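Local coordinates for Serine/threonine protein phosphatase Stp1 (Streptococcus agalactiae, PDB 2PK0), which hydrolyses phosphate esters of serine and threonine residues in proteins, as a phosphatase of the metal-dependent PP2C family with magnesium ions bound, at residues Asp41-His46 with Asn165-Ser170; Ser53-Thr58 with Glu84-Lys89; Thr105-Ala110 with Leu192-Asp197; Asp123-Ile128 with Tyr134-Ser139. One frame throughout, in Å; residues are numbered along the deposited sequence.

Interaction 1: residues Asp41-His46 with Asn165-Ser170. With MG (magnesium ion), chain E; MG (magnesium ion), chain F.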
loop_
_atom_site.group_PDB
_atom_site.type_symbol
_atom_site.label_atom_id
_atom_site.label_comp_id
_atom_site.label_asym_id
_atom_site.label_seq_id
_atom_site.Cartn_x
_atom_site.Cartn_y
_atom_site.Cartn_z
ATOM N N ASP A 41 4.477 5.010 -0.074
ATOM C CA ASP A 41 4.284 6.393 0.315
ATOM C C ASP A 41 5.578 6.939 0.944
ATOM O O ASP A 41 5.901 6.629 2.085
ATOM C CB ASP A 41 3.086 6.494 1.266
ATOM C CG ASP A 41 2.828 7.904 1.794
ATOM O OD1 ASP A 41 3.649 8.851 1.651
ATOM O OD2 ASP A 41 1.753 8.085 2.388
ATOM N N GLY A 42 6.292 7.776 0.198
ATOM C CA GLY A 42 7.521 8.370 0.703
ATOM C C GLY A 42 7.352 9.586 1.606
ATOM O O GLY A 42 6.336 10.285 1.544
ATOM N N MET A 43 8.344 9.822 2.460
ATOM C CA MET A 43 8.403 11.021 3.284
ATOM C C MET A 43 9.816 11.625 3.262
ATOM O O MET A 43 10.804 10.941 2.981
ATOM C CB MET A 43 7.983 10.694 4.714
ATOM C CG MET A 43 8.874 9.662 5.394
ATOM S SD MET A 43 8.374 9.247 7.078
ATOM C CE MET A 43 9.925 8.671 7.783
ATOM N N GLY A 44 9.911 12.914 3.557
ATOM C CA GLY A 44 11.202 13.597 3.601
ATOM C C GLY A 44 11.201 14.822 2.717
ATOM O O GLY A 44 10.719 14.759 1.584
ATOM N N GLY A 45 11.745 15.929 3.231
ATOM C CA GLY A 45 11.765 17.217 2.520
ATOM C C GLY A 45 12.539 17.217 1.210
ATOM O O GLY A 45 13.378 16.349 0.998
ATOM N N HIS A 46 12.252 18.206 0.358
ATOM C CA HIS A 46 12.772 18.335 -1.028
ATOM C C HIS A 46 13.376 17.097 -1.724
ATOM O O HIS A 46 14.605 16.920 -1.775
ATOM C CB HIS A 46 13.673 19.584 -1.218
ATOM C CG HIS A 46 14.385 20.034 0.024
ATOM N ND1 HIS A 46 15.469 19.361 0.554
ATOM C CD2 HIS A 46 14.179 21.106 0.827
ATOM C CE1 HIS A 46 15.887 19.989 1.639
ATOM N NE2 HIS A 46 15.122 21.052 1.826
ATOM N N ASN A 165 -1.397 10.901 12.711
ATOM C CA ASN A 165 -0.645 9.650 12.808
ATOM C C ASN A 165 0.877 9.830 12.692
ATOM O O ASN A 165 1.390 10.219 11.644
ATOM C CB ASN A 165 -1.141 8.620 11.767
ATOM C CG ASN A 165 -2.478 7.948 12.167
ATOM O OD1 ASN A 165 -2.753 7.705 13.354
ATOM N ND2 ASN A 165 -3.303 7.641 11.165
ATOM N N ILE A 166 1.588 9.566 13.783
ATOM C CA ILE A 166 3.046 9.487 13.747
ATOM C C ILE A 166 3.441 8.038 13.439
ATOM O O ILE A 166 3.111 7.123 14.185
ATOM C CB ILE A 166 3.700 9.932 15.082
ATOM C CG1 ILE A 166 3.353 11.390 15.413
ATOM C CG2 ILE A 166 5.221 9.737 15.033
ATOM C CD1 ILE A 166 2.319 11.563 16.538
ATOM N N ILE A 167 4.137 7.832 12.331
ATOM C CA ILE A 167 4.503 6.493 11.883
ATOM C C ILE A 167 5.607 5.873 12.764
ATOM O O ILE A 167 6.508 6.577 13.244
ATOM C CB ILE A 167 4.869 6.548 10.387
ATOM C CG1 ILE A 167 4.496 5.257 9.681
ATOM C CG2 ILE A 167 6.328 6.957 10.150
ATOM C CD1 ILE A 167 4.550 5.413 8.193
ATOM N N THR A 168 5.505 4.574 13.034
ATOM C CA THR A 168 6.466 3.923 13.930
ATOM C C THR A 168 7.523 3.083 13.218
ATOM O O THR A 168 8.534 2.722 13.827
ATOM C CB THR A 168 5.804 3.083 15.068
ATOM O OG1 THR A 168 4.993 2.024 14.531
ATOM C CG2 THR A 168 4.997 3.966 15.984
ATOM N N GLN A 169 7.282 2.760 11.948
ATOM C CA GLN A 169 8.344 2.218 11.100
ATOM C C GLN A 169 8.178 2.552 9.627
ATOM O O GLN A 169 7.076 2.755 9.147
ATOM C CB GLN A 169 8.538 0.719 11.295
ATOM C CG GLN A 169 7.388 -0.121 10.906
ATOM C CD GLN A 169 7.711 -1.580 11.050
ATOM O OE1 GLN A 169 8.881 -1.964 11.137
ATOM N NE2 GLN A 169 6.684 -2.408 11.083
ATOM N N SER A 170 9.291 2.634 8.919
ATOM C CA SER A 170 9.241 2.923 7.507
ATOM C C SER A 170 10.468 2.290 6.920
ATOM O O SER A 170 11.405 1.994 7.640
ATOM C CB SER A 170 9.301 4.423 7.261
ATOM O OG SER A 170 10.552 4.946 7.682
HETATM MG MG MG E . 4.346 10.668 1.711
HETATM MG MG MG F . 0.513 9.954 2.753
HETATM O O HOH W 1 4.328 10.814 3.975
HETATM O O HOH W 2 4.730 12.440 1.966
HETATM O O HOH W 3 2.283 11.151 2.273
HETATM O O HOH W 4 3.440 10.831 -0.132
HETATM O O HOH W 5 1.370 10.293 4.704
#

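Interaction 2: residues Ser53-Thr58 with Glu84-Lys89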
loop_
_atom_site.group_PDB
_atom_site.type_symbol
_atom_site.label_atom_id
_atom_site.label_comp_id
_atom_site.label_asym_id
_atom_site.label_seq_id
_atom_site.Cartn_x
_atom_site.Cartn_y
_atom_site.Cartn_z
ATOM N N SER A 53 10.363 6.414 -2.508
ATOM C CA SER A 53 9.174 5.734 -3.023
ATOM C C SER A 53 9.404 5.166 -4.418
ATOM O O SER A 53 9.130 3.995 -4.649
ATOM C CB SER A 53 7.943 6.649 -2.985
ATOM O OG SER A 53 8.033 7.749 -3.875
ATOM N N GLU A 54 9.944 5.972 -5.329
ATOM C CA GLU A 54 10.289 5.465 -6.656
ATOM C C GLU A 54 11.419 4.420 -6.661
ATOM O O GLU A 54 11.388 3.492 -7.461
ATOM C CB GLU A 54 10.588 6.601 -7.636
ATOM C CG GLU A 54 10.846 6.119 -9.061
ATOM C CD GLU A 54 10.870 7.237 -10.071
ATOM O OE1 GLU A 54 10.646 8.404 -9.667
ATOM O OE2 GLU A 54 11.110 6.945 -11.268
ATOM N N MET A 55 12.391 4.533 -5.760
ATOM C CA MET A 55 13.489 3.554 -5.744
ATOM C C MET A 55 13.057 2.165 -5.274
ATOM O O MET A 55 13.357 1.172 -5.923
ATOM C CB MET A 55 14.648 4.043 -4.896
ATOM C CG MET A 55 15.976 3.427 -5.228
ATOM S SD MET A 55 17.279 4.578 -4.727
ATOM C CE MET A 55 17.801 5.308 -6.308
ATOM N N THR A 56 12.347 2.117 -4.153
ATOM C CA THR A 56 11.791 0.879 -3.628
ATOM C C THR A 56 10.970 0.155 -4.682
ATOM O O THR A 56 11.270 -0.978 -5.010
ATOM C CB THR A 56 10.890 1.166 -2.427
ATOM O OG1 THR A 56 11.647 1.840 -1.415
ATOM C CG2 THR A 56 10.290 -0.119 -1.861
ATOM N N VAL A 57 9.963 0.831 -5.224
ATOM C CA VAL A 57 9.102 0.276 -6.263
ATOM C C VAL A 57 9.860 -0.176 -7.525
ATOM O O VAL A 57 9.653 -1.287 -7.988
ATOM C CB VAL A 57 7.936 1.274 -6.631
ATOM C CG1 VAL A 57 7.157 0.810 -7.864
ATOM C CG2 VAL A 57 6.987 1.482 -5.437
ATOM N N THR A 58 10.751 0.664 -8.053
ATOM C CA THR A 58 11.518 0.311 -9.259
ATOM C C THR A 58 12.509 -0.849 -9.018
ATOM O O THR A 58 12.479 -1.807 -9.759
ATOM C CB THR A 58 12.222 1.550 -9.913
ATOM O OG1 THR A 58 11.268 2.593 -10.110
ATOM C CG2 THR A 58 12.833 1.222 -11.274
ATOM N N GLU A 84 14.333 -6.047 3.453
ATOM C CA GLU A 84 15.469 -5.704 4.289
ATOM C C GLU A 84 16.627 -5.086 3.505
ATOM O O GLU A 84 17.272 -4.149 3.990
ATOM C CB GLU A 84 15.937 -6.882 5.146
ATOM C CG GLU A 84 16.759 -6.440 6.356
ATOM C CD GLU A 84 16.238 -5.140 6.979
ATOM O OE1 GLU A 84 15.097 -5.125 7.525
ATOM O OE2 GLU A 84 16.977 -4.131 6.926
ATOM N N THR A 85 16.872 -5.568 2.289
ATOM C CA THR A 85 17.954 -4.999 1.513
ATOM C C THR A 85 17.618 -3.582 1.038
ATOM O O THR A 85 18.495 -2.727 0.957
ATOM C CB THR A 85 18.392 -5.899 0.337
ATOM O OG1 THR A 85 17.424 -5.833 -0.712
ATOM C CG2 THR A 85 18.596 -7.358 0.799
ATOM N N GLU A 86 16.340 -3.325 0.780
ATOM C CA GLU A 86 15.884 -1.995 0.397
ATOM C C GLU A 86 15.860 -1.016 1.583
ATOM O O GLU A 86 16.170 0.168 1.427
ATOM C CB GLU A 86 14.514 -2.095 -0.275
ATOM C CG GLU A 86 14.260 -1.045 -1.319
ATOM C CD GLU A 86 15.142 -1.191 -2.554
ATOM O OE1 GLU A 86 15.614 -2.317 -2.856
ATOM O OE2 GLU A 86 15.348 -0.158 -3.235
ATOM N N ASN A 87 15.498 -1.525 2.758
ATOM C CA ASN A 87 15.547 -0.774 4.013
ATOM C C ASN A 87 16.931 -0.190 4.306
ATOM O O ASN A 87 17.076 0.993 4.602
ATOM C CB ASN A 87 15.150 -1.686 5.166
ATOM C CG ASN A 87 15.137 -0.974 6.485
ATOM O OD1 ASN A 87 15.733 -1.431 7.463
ATOM N ND2 ASN A 87 14.457 0.149 6.532
ATOM N N ARG A 88 17.955 -1.027 4.196
ATOM C CA ARG A 88 19.313 -0.571 4.416
ATOM C C ARG A 88 19.880 0.199 3.208
ATOM O O ARG A 88 20.760 1.029 3.378
ATOM C CB ARG A 88 20.209 -1.736 4.842
ATOM C CG ARG A 88 20.461 -2.754 3.765
ATOM C CD ARG A 88 20.827 -4.115 4.327
ATOM N NE ARG A 88 22.062 -4.100 5.100
ATOM C CZ ARG A 88 22.121 -4.378 6.397
ATOM N NH1 ARG A 88 23.287 -4.347 7.026
ATOM N NH2 ARG A 88 21.008 -4.694 7.055
ATOM N N LYS A 89 19.350 -0.032 2.006
ATOM C CA LYS A 89 19.773 0.742 0.833
ATOM C C LYS A 89 19.284 2.198 0.908
ATOM O O LYS A 89 20.003 3.123 0.551
ATOM C CB LYS A 89 19.279 0.085 -0.457
ATOM C CG LYS A 89 19.928 0.591 -1.715
ATOM C CD LYS A 89 19.266 0.045 -2.995
ATOM C CE LYS A 89 19.826 0.816 -4.222
ATOM N NZ LYS A 89 19.747 0.070 -5.539
#

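Interaction 3: residues Thr105-Ala110 with Leu192-Asp197. With MG (magnesium ion), chain F.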
loop_
_atom_site.group_PDB
_atom_site.type_symbol
_atom_site.label_atom_id
_atom_site.label_comp_id
_atom_site.label_asym_id
_atom_site.label_seq_id
_atom_site.Cartn_x
_atom_site.Cartn_y
_atom_site.Cartn_z
ATOM N N THR A 105 6.599 4.156 3.174
ATOM C CA THR A 105 5.774 2.994 3.495
ATOM C C THR A 105 5.900 1.981 2.354
ATOM O O THR A 105 6.374 2.321 1.270
ATOM C CB THR A 105 4.272 3.330 3.626
ATOM O OG1 THR A 105 3.721 3.597 2.330
ATOM C CG2 THR A 105 4.038 4.499 4.537
ATOM N N ILE A 106 5.461 0.749 2.576
ATOM C CA ILE A 106 5.278 -0.173 1.450
ATOM C C ILE A 106 4.045 -1.075 1.566
ATOM O O ILE A 106 3.657 -1.488 2.661
ATOM C CB ILE A 106 6.534 -1.039 1.155
ATOM C CG1 ILE A 106 6.583 -1.400 -0.335
ATOM C CG2 ILE A 106 6.586 -2.301 2.037
ATOM C CD1 ILE A 106 7.537 -2.531 -0.663
ATOM N N GLU A 107 3.408 -1.308 0.422
ATOM C CA GLU A 107 2.491 -2.425 0.233
ATOM C C GLU A 107 2.939 -3.192 -1.005
ATOM O O GLU A 107 3.000 -2.630 -2.110
ATOM C CB GLU A 107 1.037 -1.964 0.032
ATOM C CG GLU A 107 0.449 -1.083 1.117
ATOM C CD GLU A 107 0.545 -1.681 2.512
ATOM O OE1 GLU A 107 0.421 -2.908 2.669
ATOM O OE2 GLU A 107 0.766 -0.923 3.473
ATOM N N ALA A 108 3.260 -4.465 -0.823
ATOM C CA ALA A 108 3.677 -5.275 -1.937
ATOM C C ALA A 108 2.745 -6.469 -1.989
ATOM O O ALA A 108 2.615 -7.201 -1.015
ATOM C CB ALA A 108 5.119 -5.710 -1.762
ATOM N N VAL A 109 2.049 -6.628 -3.109
ATOM C CA VAL A 109 0.991 -7.634 -3.216
ATOM C C VAL A 109 1.220 -8.466 -4.456
ATOM O O VAL A 109 1.313 -7.914 -5.556
ATOM C CB VAL A 109 -0.403 -6.989 -3.355
ATOM C CG1 VAL A 109 -1.491 -8.058 -3.344
ATOM C CG2 VAL A 109 -0.651 -5.988 -2.267
ATOM N N ALA A 110 1.328 -9.779 -4.277
ATOM C CA ALA A 110 1.456 -10.700 -5.398
ATOM C C ALA A 110 0.209 -11.573 -5.477
ATOM O O ALA A 110 -0.336 -11.968 -4.434
ATOM C CB ALA A 110 2.659 -11.555 -5.232
ATOM N N LEU A 192 -9.948 -5.972 -4.294
ATOM C CA LEU A 192 -8.807 -5.667 -3.452
ATOM C C LEU A 192 -8.598 -4.177 -3.581
ATOM O O LEU A 192 -8.610 -3.644 -4.703
ATOM C CB LEU A 192 -7.540 -6.386 -3.929
ATOM C CG LEU A 192 -6.338 -6.288 -2.974
ATOM C CD1 LEU A 192 -6.664 -6.914 -1.621
ATOM C CD2 LEU A 192 -5.129 -6.934 -3.583
ATOM N N VAL A 193 -8.413 -3.495 -2.446
ATOM C CA VAL A 193 -8.168 -2.073 -2.457
ATOM C C VAL A 193 -6.845 -1.770 -1.759
ATOM O O VAL A 193 -6.729 -1.868 -0.548
ATOM C CB VAL A 193 -9.309 -1.297 -1.776
ATOM C CG1 VAL A 193 -9.090 0.235 -1.896
ATOM C CG2 VAL A 193 -10.655 -1.682 -2.363
ATOM N N VAL A 194 -5.836 -1.408 -2.532
ATOM C CA VAL A 194 -4.556 -1.054 -1.955
ATOM C C VAL A 194 -4.399 0.465 -2.044
ATOM O O VAL A 194 -4.489 1.034 -3.128
ATOM C CB VAL A 194 -3.399 -1.762 -2.704
ATOM C CG1 VAL A 194 -2.082 -1.476 -2.021
ATOM C CG2 VAL A 194 -3.633 -3.268 -2.774
ATOM N N ASN A 195 -4.177 1.127 -0.912
ATOM C CA ASN A 195 -4.069 2.588 -0.925
ATOM C C ASN A 195 -3.089 3.234 0.088
ATOM O O ASN A 195 -2.740 2.651 1.121
ATOM C CB ASN A 195 -5.448 3.225 -0.797
ATOM C CG ASN A 195 -6.093 2.914 0.511
ATOM O OD1 ASN A 195 -5.973 3.674 1.466
ATOM N ND2 ASN A 195 -6.767 1.787 0.582
ATOM N N SER A 196 -2.671 4.458 -0.218
ATOM C CA SER A 196 -1.851 5.246 0.696
ATOM C C SER A 196 -2.841 5.974 1.569
ATOM O O SER A 196 -4.035 5.970 1.258
ATOM C CB SER A 196 -0.992 6.251 -0.067
ATOM O OG SER A 196 -1.805 7.139 -0.811
ATOM N N ASP A 197 -2.366 6.624 2.632
ATOM C CA ASP A 197 -3.276 7.180 3.628
ATOM C C ASP A 197 -4.163 8.305 3.095
ATOM O O ASP A 197 -5.217 8.572 3.658
ATOM C CB ASP A 197 -2.554 7.592 4.927
ATOM C CG ASP A 197 -1.372 8.550 4.695
ATOM O OD1 ASP A 197 -1.008 8.799 3.528
ATOM O OD2 ASP A 197 -0.781 9.060 5.679
HETATM MG MG MG F . 0.513 9.954 2.753
HETATM O O HOH W 5 1.370 10.293 4.704
HETATM O O HOH W 3 2.283 11.151 2.273
HETATM O O HOH W 6 0.374 9.625 0.622
#

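Interaction 4: residues Asp123-Ile128 with Tyr134-Ser139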
loop_
_atom_site.group_PDB
_atom_site.type_symbol
_atom_site.label_atom_id
_atom_site.label_comp_id
_atom_site.label_asym_id
_atom_site.label_seq_id
_atom_site.Cartn_x
_atom_site.Cartn_y
_atom_site.Cartn_z
ATOM N N ASP A 123 1.674 3.077 7.197
ATOM C CA ASP A 123 0.255 3.383 7.381
ATOM C C ASP A 123 -0.538 3.360 6.072
ATOM O O ASP A 123 -1.657 3.866 5.990
ATOM C CB ASP A 123 0.057 4.722 8.111
ATOM C CG ASP A 123 0.662 5.904 7.371
ATOM O OD1 ASP A 123 1.412 5.691 6.387
ATOM O OD2 ASP A 123 0.389 7.060 7.781
ATOM N N SER A 124 0.054 2.780 5.041
ATOM C CA SER A 124 -0.695 2.466 3.841
ATOM C C SER A 124 -1.623 1.287 4.157
ATOM O O SER A 124 -1.453 0.597 5.163
ATOM C CB SER A 124 0.254 2.137 2.695
ATOM O OG SER A 124 0.933 3.285 2.236
ATOM N N ARG A 125 -2.644 1.071 3.346
ATOM C CA ARG A 125 -3.629 0.074 3.715
ATOM C C ARG A 125 -3.986 -0.857 2.590
ATOM O O ARG A 125 -3.789 -0.535 1.409
ATOM C CB ARG A 125 -4.893 0.735 4.215
ATOM C CG ARG A 125 -4.686 1.560 5.431
ATOM C CD ARG A 125 -5.945 1.692 6.170
ATOM N NE ARG A 125 -5.736 2.460 7.380
ATOM C CZ ARG A 125 -6.695 3.152 7.966
ATOM N NH1 ARG A 125 -7.901 3.154 7.421
ATOM N NH2 ARG A 125 -6.439 3.856 9.063
ATOM N N ILE A 126 -4.484 -2.031 2.987
ATOM C CA ILE A 126 -5.024 -3.033 2.086
ATOM C C ILE A 126 -6.365 -3.492 2.633
ATOM O O ILE A 126 -6.478 -3.837 3.823
ATOM C CB ILE A 126 -4.122 -4.254 1.992
ATOM C CG1 ILE A 126 -2.742 -3.862 1.474
ATOM C CG2 ILE A 126 -4.736 -5.313 1.100
ATOM C CD1 ILE A 126 -1.763 -4.983 1.584
ATOM N N GLY A 127 -7.382 -3.486 1.773
ATOM C CA GLY A 127 -8.683 -3.982 2.161
ATOM C C GLY A 127 -9.369 -4.812 1.098
ATOM O O GLY A 127 -8.987 -4.793 -0.062
ATOM N N ILE A 128 -10.390 -5.548 1.497
ATOM C CA ILE A 128 -11.217 -6.254 0.540
ATOM C C ILE A 128 -12.621 -5.715 0.654
ATOM O O ILE A 128 -13.132 -5.526 1.753
ATOM C CB ILE A 128 -11.227 -7.791 0.781
ATOM C CG1 ILE A 128 -9.891 -8.409 0.385
ATOM C CG2 ILE A 128 -12.348 -8.480 -0.008
ATOM C CD1 ILE A 128 -9.713 -9.769 0.944
ATOM N N TYR A 134 -16.381 -3.245 3.372
ATOM C CA TYR A 134 -14.906 -3.141 3.418
ATOM C C TYR A 134 -14.301 -3.899 4.584
ATOM O O TYR A 134 -14.590 -3.615 5.733
ATOM C CB TYR A 134 -14.484 -1.675 3.510
ATOM C CG TYR A 134 -12.988 -1.403 3.508
ATOM C CD1 TYR A 134 -12.317 -1.131 2.316
ATOM C CD2 TYR A 134 -12.248 -1.383 4.693
ATOM C CE1 TYR A 134 -10.964 -0.858 2.301
ATOM C CE2 TYR A 134 -10.878 -1.116 4.692
ATOM C CZ TYR A 134 -10.245 -0.846 3.497
ATOM O OH TYR A 134 -8.898 -0.583 3.472
ATOM N N HIS A 135 -13.434 -4.853 4.289
ATOM C CA HIS A 135 -12.726 -5.575 5.340
ATOM C C HIS A 135 -11.269 -5.139 5.396
ATOM O O HIS A 135 -10.532 -5.378 4.454
ATOM C CB HIS A 135 -12.779 -7.076 5.083
ATOM C CG HIS A 135 -14.161 -7.646 5.135
ATOM N ND1 HIS A 135 -14.662 -8.283 6.251
ATOM C CD2 HIS A 135 -15.151 -7.669 4.211
ATOM C CE1 HIS A 135 -15.895 -8.683 6.006
ATOM N NE2 HIS A 135 -16.219 -8.316 4.778
ATOM N N LEU A 136 -10.865 -4.505 6.493
ATOM C CA LEU A 136 -9.481 -4.081 6.667
ATOM C C LEU A 136 -8.551 -5.267 6.928
ATOM O O LEU A 136 -8.831 -6.104 7.771
ATOM C CB LEU A 136 -9.383 -3.054 7.794
ATOM C CG LEU A 136 -8.000 -2.554 8.216
ATOM C CD1 LEU A 136 -7.245 -1.851 7.074
ATOM C CD2 LEU A 136 -8.108 -1.661 9.431
ATOM N N LEU A 137 -7.452 -5.335 6.188
ATOM C CA LEU A 137 -6.495 -6.449 6.305
ATOM C C LEU A 137 -5.188 -6.119 7.039
ATOM O O LEU A 137 -4.561 -7.011 7.583
ATOM C CB LEU A 137 -6.150 -7.014 4.921
ATOM C CG LEU A 137 -7.293 -7.645 4.128
ATOM C CD1 LEU A 137 -6.744 -8.424 2.919
ATOM C CD2 LEU A 137 -8.156 -8.537 5.032
ATOM N N THR A 138 -4.773 -4.853 7.023
ATOM C CA THR A 138 -3.508 -4.424 7.603
ATOM C C THR A 138 -3.749 -3.587 8.841
ATOM O O THR A 138 -4.846 -3.109 9.077
ATOM C CB THR A 138 -2.705 -3.550 6.636
ATOM O OG1 THR A 138 -3.524 -2.464 6.198
ATOM C CG2 THR A 138 -2.259 -4.345 5.427
ATOM N N SER A 139 -2.715 -3.409 9.641
ATOM C CA SER A 139 -2.838 -2.572 10.810
ATOM C C SER A 139 -1.795 -1.478 10.668
ATOM O O SER A 139 -0.649 -1.770 10.346
ATOM C CB SER A 139 -2.629 -3.403 12.080
ATOM O OG SER A 139 -2.669 -2.582 13.236
#

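Interaction 1: residues Asp41-His46 with Asn165-Ser170
Met43, the last residue of strand 35-43, faces Ile167 and Ser170 of a segment that has neither helix nor strand. The chain leaves the strand at Gly44 with a positive phi of 126°. No backbone hydrogen bond joins 41-46 to 165-170; the atoms that meet belong to side chains. Met43 carries the contact: CG sits between the backbone N and the carbonyl carbon (chi1 61°), and the chain then runs extended until its sulfur and methyl reach the loop. SD lies 4.3 Å from CG2 of Ile167, an apolar touch. The terminal CE comes within 3.8 Å of OG of Ser170.

The same strand end carries part of the binuclear metal centre that marks the PP2C fold. The carboxylate of Asp41 bridges both magnesium ions, one oxygen to each. OD1 binds the first ion at 1.9 Å, while OD2 binds the second at 2.3 Å. With CG anti to the backbone N (chi1 177°), the carboxylate lies beside the chain as it runs on to Gly42, whose carbonyl O completes the protein grip on the first ion at 2.0 Å. Four waters fill the rest of that shell, and one of them is shared with the second ion. Asp197 and Asp236 add their carboxylates to the second ion, and the backbone of Asp41 is held by hydrogen bonds to Thr105 on the adjoining strand.

Interaction 2: residues Ser53-Thr58 with Glu84-Lys89
Glu86 reaches from helix 72-96 to the backbone of helix 48-64, where it meets Met55 and Thr56. The closest pair of CA atoms, those of Thr56 and Glu86, is 6.4 Å apart. CG of Glu86 packs beside Thr56, 3.9 Å from its OG1, and a bend at chi2 (68°) then turns the carboxylate toward the backbone at Met55 and Thr56. There OE2 stands 3.6 Å from O of Met55 and 3.7 Å from CA of Thr56. The CG of Met55, whose side chain runs at about a right angle to that of Glu86, is 4.1 Å from the same OE2. No hydrogen bond crosses between the two segments, and the contact is one of van der Waals approach.

In the next shell, OG1 of Thr56 is hydrogen-bonded to the carbonyl of Ala52, one turn back, which keeps its hydroxyl on its own helix. Within the same helix, two residues on, OG1 of Thr58 donates to O of Glu54 at 2.8 Å, and N of Thr58 reaches that oxygen from the opposite face of its plane. Lys89 forms a salt bridge with Asp59, whose carboxylate is also close to that of Glu86; the like charge of Asp59 would tend to raise the proton affinity of Glu86, and the lysine would be expected to offset this. Beneath the pair, Thr56 touches Ile106 and Val57 touches Ile38, both on strands of one sheet. Helices 48-64 and 72-96 thus form one of the helical layers of the alpha-beta-beta-alpha sandwich characteristic of PP2C phosphatases.

Interaction 3: residues Thr105-Ala110 with Leu192-Asp197
Val109 and Val194 have the same first torsion (chi1 -175° in both), with CG1 anti to the backbone N and CG2 beside it, and this sets how their methyl groups divide the interface. The two side chains slide past each other in opposite directions, CG2 of Val109 to CG2 of Val194 at 4.1 Å. The other branch of Val109 meets Leu192 tip to tip, CG1 to CD2 at 3.8 Å. The other branch of Val194 turns to Glu107, with its CG1 3.8 Å from CB of the acid. Glu107 is bent at chi2 (-54°), so its methylenes serve the apolar interface while its carboxylate turns off: OE2 is hydrogen-bonded to ND1 of His120. That bond gives one oxygen of this buried acid a polar partner.

No hydrogen bond joins the two segments. Their strand axes pass 8.6 Å apart and run nearly antiparallel, at 151°, the spacing of two sheets laid face to face. Ile126, from a strand next to 191-195, wedges against Glu107, Val109 and Leu192 and continues the same apolar layer.

Just past strand 191-195 lies the metal site. OD1 of Asp197 binds one magnesium ion at 2.1 Å, and Asp41 and Asp236 are the other protein ligands of that ion. OD2 of Asp197 accepts a hydrogen bond of 2.7 Å from a water that is itself a ligand of the ion, so both oxygens help hold the metal shell. A beta sandwich whose strand ends carry the acidic residues of a metal site is the signature architecture of the PP2C phosphatases.

Interaction 4: residues Asp123-Ile128 with Tyr134-Ser139
Ile128 and His135 form a hydrogen-bonded antiparallel pair in the beta hairpin of strands 125-130 and 133-136, at the edge of one sheet of the PP2C sandwich. Each gives and takes a backbone bond: His135 N donates to Ile128 O at 2.6 Å, almost straight (174°), and Ile128 N donates to His135 O at 3.0 Å. Gly127 and Leu136 follow as a non-hydrogen-bonded pair, and on its far side Gly127 bonds to Val193. The next carbonyl, Ile126 O, is taken by Leu137 N at 3.0 Å.

There the regular pattern stops, and the acceptor for Ile126 N is a side chain. The hydroxyl of Thr138, placed between backbone N and carbonyl carbon (chi1 54°), receives a weak bond of 3.4 Å from Ile126 N to OG1, while its CG2 packs on the Ile126 side chain. Arg125 sends its guanidinium to Asp140 in a salt bridge, and its backbone is bonded to Asn195. Ser124 OG is satisfied by Thr105. Leu137 packs its CD1 against CD1 of Ile128, at 3.8 Å, and against CG2 of Ile126. The Tyr134 ring approaches Gly127 obliquely, its OH 3.6 Å from Gly127 CA.

In the fold
Interactions 1 and 3 meet at the metal site: Asp41 and Asp197 bind the same magnesium ion, and two waters belong to both. The strands behind them are neighbours in one sheet, and close by the loop of interaction 1 packs on the strand of interaction 3, with Ile167 CD1 3.8 Å from Thr105 CG2. Interaction 4 lies against interaction 3, their centres about 8 Å apart, since strands 125-130 and 191-195 are joined in the other sheet. Interaction 2 sits on the outer face of the first sheet and touches interaction 1 where Ser53 CB comes within 3.8 Å of Gly42 N; its centre is about 22 Å from that of interaction 4. The four thus span helix layer, both sheets and the metal-bearing end of the sandwich.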